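Local structure of apical membrane antigen 1 (Babesia divergens, 4APM) at residues P110-A113 with V117-G120; V357-D362 with T388-E393. The protein probably takes part in host-cell invasion as a moving-junction surface antigen of the parasite, and binds calcium; this chain is its domain I-III portion. All coordinates share one frame; numbering follows the deposited sequence.

Contact 1: P110-A113 with V117-G120; sequences PVSA and VRWG. With CA (calcium ion), chain B.
Val111 meets Trp119 in the apolar part of this contact. Its CG1 methyl reaches the benzene end of the indole at the ring edge, 3.6 Å from CZ3 of Trp119 and near the ring plane. The Trp119 torsion (chi1 -63°) sets CG beside the backbone N and brings the six-membered ring back alongside Val111. Val111 also touches Tyr132 of helix 125-134.

The backbone supplies the one hydrogen bond across the segments: Val117 N donates to Ala113 O over 3.2 Å, with a nearly straight N-H...O angle of 164°. It is an i to i+4 bond closing the first turn of helix 113-118.

Two polar side chains converge on Asp115. Ser112 is the N-cap of the helix, with OG bonded to Asp115 N, while Arg118 NH2 forms a salt bridge with Asp115 OD1. Ser112 OG lies 4.4 Å from Arg118 NH2, oblique to the guanidinium, with no hydrogen bond between them.

At the C-terminal end Gly120 has positive phi (101°) and makes a Schellman motif. Gly120 N bonds Val117 O at 3.0 Å, and Gly120 O binds calcium at 2.4 Å; three waters are among the other ligands. The chain reversal at Gly120 thus ends the helix and places its carbonyl oxygen on the calcium, where the Asp122 carboxylate also binds.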
loop_
_atom_site.group_PDB
_atom_site.type_symbol
_atom_site.label_atom_id
_atom_site.label_comp_id
_atom_site.label_asym_id
_atom_site.label_seq_id
_atom_site.Cartn_x
_atom_site.Cartn_y
_atom_site.Cartn_z
ATOM N N PRO A 110 -12.088 -4.724 21.891
ATOM C CA PRO A 110 -11.483 -5.495 20.810
ATOM C C PRO A 110 -11.783 -6.977 21.025
ATOM O O PRO A 110 -12.133 -7.364 22.133
ATOM C CB PRO A 110 -9.981 -5.238 21.003
ATOM C CG PRO A 110 -9.826 -5.041 22.470
ATOM C CD PRO A 110 -11.099 -4.384 22.936
ATOM N N VAL A 111 -11.667 -7.794 19.984
ATOM C CA VAL A 111 -11.789 -9.245 20.157
ATOM C C VAL A 111 -10.518 -9.915 19.619
ATOM O O VAL A 111 -9.830 -9.348 18.764
ATOM C CB VAL A 111 -13.044 -9.817 19.420
ATOM C CG1 VAL A 111 -14.332 -9.233 19.970
ATOM C CG2 VAL A 111 -12.946 -9.570 17.924
ATOM N N SER A 112 -10.217 -11.121 20.079
ATOM C CA SER A 112 -8.979 -11.762 19.673
ATOM C C SER A 112 -9.199 -12.521 18.379
ATOM O O SER A 112 -10.324 -12.893 18.069
ATOM C CB SER A 112 -8.468 -12.710 20.769
ATOM O OG SER A 112 -9.137 -13.963 20.693
ATOM N N ALA A 113 -8.121 -12.794 17.645
ATOM C CA ALA A 113 -8.188 -13.662 16.465
ATOM C C ALA A 113 -8.825 -15.010 16.784
ATOM O O ALA A 113 -9.557 -15.572 15.959
ATOM C CB ALA A 113 -6.804 -13.855 15.871
ATOM N N VAL A 117 -12.321 -17.008 15.370
ATOM C CA VAL A 117 -12.465 -18.426 14.990
ATOM C C VAL A 117 -13.480 -19.227 15.854
ATOM O O VAL A 117 -14.333 -19.947 15.309
ATOM C CB VAL A 117 -11.138 -19.160 14.599
ATOM C CG1 VAL A 117 -9.919 -18.492 15.172
ATOM C CG2 VAL A 117 -11.168 -20.680 14.854
ATOM N N ARG A 118 -13.512 -18.934 17.151
ATOM C CA ARG A 118 -14.498 -19.511 18.074
ATOM C C ARG A 118 -15.915 -19.237 17.475
ATOM O O ARG A 118 -16.756 -20.152 17.367
ATOM C CB ARG A 118 -14.295 -18.890 19.493
ATOM C CG ARG A 118 -14.582 -19.763 20.728
ATOM C CD ARG A 118 -13.372 -19.930 21.698
ATOM N NE ARG A 118 -12.707 -18.688 22.087
ATOM C CZ ARG A 118 -11.437 -18.584 22.504
ATOM N NH1 ARG A 118 -10.673 -19.660 22.629
ATOM N NH2 ARG A 118 -10.927 -17.389 22.804
ATOM N N TRP A 119 -16.098 -18.030 16.929
ATOM C CA TRP A 119 -17.423 -17.552 16.481
ATOM C C TRP A 119 -17.796 -17.949 15.080
ATOM O O TRP A 119 -18.823 -17.505 14.546
ATOM C CB TRP A 119 -17.521 -16.045 16.645
ATOM C CG TRP A 119 -17.399 -15.658 18.079
ATOM C CD1 TRP A 119 -17.664 -16.458 19.196
ATOM C CD2 TRP A 119 -16.967 -14.367 18.626
ATOM N NE1 TRP A 119 -17.426 -15.768 20.355
ATOM C CE2 TRP A 119 -17.022 -14.502 20.085
ATOM C CE3 TRP A 119 -16.567 -13.159 18.077
ATOM C CZ2 TRP A 119 -16.689 -13.461 20.926
ATOM C CZ3 TRP A 119 -16.264 -12.106 18.936
ATOM C CH2 TRP A 119 -16.293 -12.259 20.325
ATOM N N GLY A 120 -16.955 -18.763 14.460
ATOM C CA GLY A 120 -17.310 -19.366 13.204
ATOM C C GLY A 120 -16.706 -18.721 11.974
ATOM O O GLY A 120 -16.942 -19.199 10.882
HETATM CA CA CA B . -17.489 -21.338 9.950
HETATM O O HOH W 1 -17.544 -23.457 8.916
HETATM O O HOH W 2 -19.226 -21.650 11.671
HETATM O O HOH W 3 -16.180 -22.277 11.891
#

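Contact 2: V357-D362 with T388-E393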
loop_
_atom_site.group_PDB
_atom_site.type_symbol
_atom_site.label_atom_id
_atom_site.label_comp_id
_atom_site.label_asym_id
_atom_site.label_seq_id
_atom_site.Cartn_x
_atom_site.Cartn_y
_atom_site.Cartn_z
ATOM N N VAL A 357 8.877 -9.371 -1.080
ATOM C CA VAL A 357 8.583 -10.561 -1.790
ATOM C C VAL A 357 9.570 -10.504 -2.948
ATOM O O VAL A 357 9.860 -9.417 -3.446
ATOM C CB VAL A 357 7.100 -10.465 -2.237
ATOM C CG1 VAL A 357 6.904 -10.363 -3.741
ATOM C CG2 VAL A 357 6.237 -11.508 -1.541
ATOM N N PRO A 358 10.186 -11.641 -3.309
ATOM C CA PRO A 358 11.224 -11.568 -4.346
ATOM C C PRO A 358 10.657 -11.158 -5.696
ATOM O O PRO A 358 9.490 -11.443 -5.979
ATOM C CB PRO A 358 11.759 -13.014 -4.412
ATOM C CG PRO A 358 10.708 -13.856 -3.760
ATOM C CD PRO A 358 10.140 -12.973 -2.682
ATOM N N PHE A 359 11.471 -10.491 -6.519
ATOM C CA PHE A 359 11.151 -10.252 -7.945
ATOM C C PHE A 359 10.662 -11.565 -8.591
ATOM O O PHE A 359 11.140 -12.642 -8.223
ATOM C CB PHE A 359 12.390 -9.703 -8.692
ATOM C CG PHE A 359 12.094 -9.236 -10.094
ATOM C CD1 PHE A 359 11.921 -10.147 -11.110
ATOM C CD2 PHE A 359 11.874 -7.897 -10.361
ATOM C CE1 PHE A 359 11.574 -9.737 -12.377
ATOM C CE2 PHE A 359 11.519 -7.472 -11.624
ATOM C CZ PHE A 359 11.379 -8.396 -12.643
ATOM N N PRO A 360 9.648 -11.500 -9.489
ATOM C CA PRO A 360 9.177 -12.787 -10.024
ATOM C C PRO A 360 10.027 -13.281 -11.209
ATOM O O PRO A 360 9.736 -12.971 -12.367
ATOM C CB PRO A 360 7.734 -12.486 -10.449
ATOM C CG PRO A 360 7.729 -11.031 -10.765
ATOM C CD PRO A 360 8.750 -10.386 -9.856
ATOM N N CYS A 361 11.066 -14.055 -10.891
ATOM C CA CYS A 361 12.101 -14.455 -11.853
ATOM C C CYS A 361 11.554 -15.088 -13.105
ATOM O O CYS A 361 12.169 -14.998 -14.164
ATOM C CB CYS A 361 13.071 -15.418 -11.195
ATOM S SG CYS A 361 13.514 -14.873 -9.546
ATOM N N ASP A 362 10.392 -15.715 -12.999
ATOM C CA ASP A 362 9.827 -16.417 -14.144
ATOM C C ASP A 362 9.213 -15.506 -15.210
ATOM O O ASP A 362 8.863 -15.977 -16.282
ATOM C CB ASP A 362 8.803 -17.462 -13.689
ATOM C CG ASP A 362 7.704 -16.863 -12.827
ATOM O OD1 ASP A 362 8.019 -16.046 -11.931
ATOM O OD2 ASP A 362 6.528 -17.224 -13.033
ATOM N N THR A 388 18.045 -3.687 -18.416
ATOM C CA THR A 388 18.275 -4.930 -17.662
ATOM C C THR A 388 17.315 -6.031 -18.118
ATOM O O THR A 388 16.292 -5.757 -18.758
ATOM C CB THR A 388 18.122 -4.764 -16.127
ATOM O OG1 THR A 388 16.747 -4.543 -15.795
ATOM C CG2 THR A 388 18.978 -3.636 -15.571
ATOM N N ALA A 389 17.639 -7.271 -17.756
ATOM C CA ALA A 389 16.828 -8.437 -18.123
ATOM C C ALA A 389 17.301 -9.666 -17.350
ATOM O O ALA A 389 18.446 -9.725 -16.923
ATOM C CB ALA A 389 16.894 -8.685 -19.627
ATOM N N LEU A 390 16.397 -10.614 -17.119
ATOM C CA LEU A 390 16.712 -11.851 -16.381
ATOM C C LEU A 390 17.449 -12.897 -17.247
ATOM O O LEU A 390 17.937 -13.896 -16.730
ATOM C CB LEU A 390 15.418 -12.469 -15.858
ATOM C CG LEU A 390 15.052 -12.407 -14.374
ATOM C CD1 LEU A 390 16.011 -11.556 -13.572
ATOM C CD2 LEU A 390 13.620 -11.926 -14.229
ATOM N N SER A 391 17.462 -12.680 -18.564
ATOM C CA SER A 391 18.157 -13.553 -19.510
ATOM C C SER A 391 18.947 -12.737 -20.537
ATOM O O SER A 391 18.542 -11.617 -20.904
ATOM C CB SER A 391 17.156 -14.443 -20.239
ATOM O OG SER A 391 16.562 -13.730 -21.305
ATOM N N ARG A 392 20.048 -13.321 -21.026
ATOM C CA ARG A 392 20.918 -12.687 -22.031
ATOM C C ARG A 392 20.188 -12.523 -23.366
ATOM O O ARG A 392 20.355 -11.524 -24.077
ATOM C CB ARG A 392 22.193 -13.524 -22.218
ATOM C CG ARG A 392 23.450 -12.729 -22.567
ATOM C CD ARG A 392 24.713 -13.485 -22.134
ATOM N NE ARG A 392 25.826 -12.591 -21.772
ATOM C CZ ARG A 392 26.631 -12.781 -20.724
ATOM N NH1 ARG A 392 26.444 -13.818 -19.921
ATOM N NH2 ARG A 392 27.610 -11.921 -20.459
ATOM N N GLU A 393 19.353 -13.502 -23.689
ATOM C CA GLU A 393 18.578 -13.480 -24.922
ATOM C C GLU A 393 17.506 -12.377 -24.924
ATOM O O GLU A 393 17.260 -11.742 -25.963
ATOM C CB GLU A 393 17.943 -14.857 -25.177
ATOM C CG GLU A 393 17.542 -15.618 -23.911
ATOM C CD GLU A 393 18.573 -16.657 -23.457
ATOM O OE1 GLU A 393 18.644 -17.744 -24.072
ATOM O OE2 GLU A 393 19.271 -16.416 -22.448
#
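Leu390 overlaps the CE1 side of Phe359 with one methyl: CD2 lies 3.5 Å from CE1 and 4.0 Å from CD1 of Phe359. The two side chains come from opposite directions, and the methyl approaches the ring obliquely. Phe359 has CG anti to its backbone N (chi1 -171°), which carries the ring out from the loop 357-362 toward the strand end. Both residues also rest on Ile338 of strand 335-339, so the pair continues into a larger apolar cluster.

The same CD2 methyl packs against the backbone as well. It stands 3.4 Å from Cys361 O, with CG of Leu390 following at 3.9 Å from that oxygen. These are van der Waals contacts; no hydrogen bond joins the two segments. A chi2 of 7° nearly eclipses CD1 of Leu390 with its CA, leaving CD2 as the branch turned to the ring and the carbonyl, although this unusual torsion could reflect model uncertainty.

Within the loop, Pro360 backs the aromatic ring. Its CD sits 3.4 Å above one face of Phe359, displaced toward the rim, and Pro360 is the centre of an inverse gamma turn. The turn is consistent with the Phe359 ring and Cys361 O reaching the same methyl.

A disulfide also ties down the loop. Cys361 is bonded to Cys409, which Leu390 also touches, and Phe359 N bonds Ser408 OG. Cys409 directly precedes strand 410-416, the antiparallel neighbour of strand 387-389 in a mixed sheet. The whole is a disulfide-pinned loop with an inverse gamma turn, laid against the end of a sheet strand, within a chain whose family belongs to the PAN clan.

How the contacts relate
Contacts 1 and 2 follow one another along the chain and are separate in space, their centres about 42 Å apart and their nearest atoms about 22 Å apart. Both are partly buried, but contact 1 has three exposed touching residues and contact 2 none. They share no element: contact 1 joins an edge strand of an antiparallel sheet to the short helix that follows it, whereas contact 2 packs a loop on the end of an inner strand of a mixed sheet. Their chemistry differs accordingly. The first combines a backbone bond, a helix cap and a valine-indole edge contact, with calcium bound just beyond it; methyl packing and a neighbouring disulfide hold the second, away from the metal.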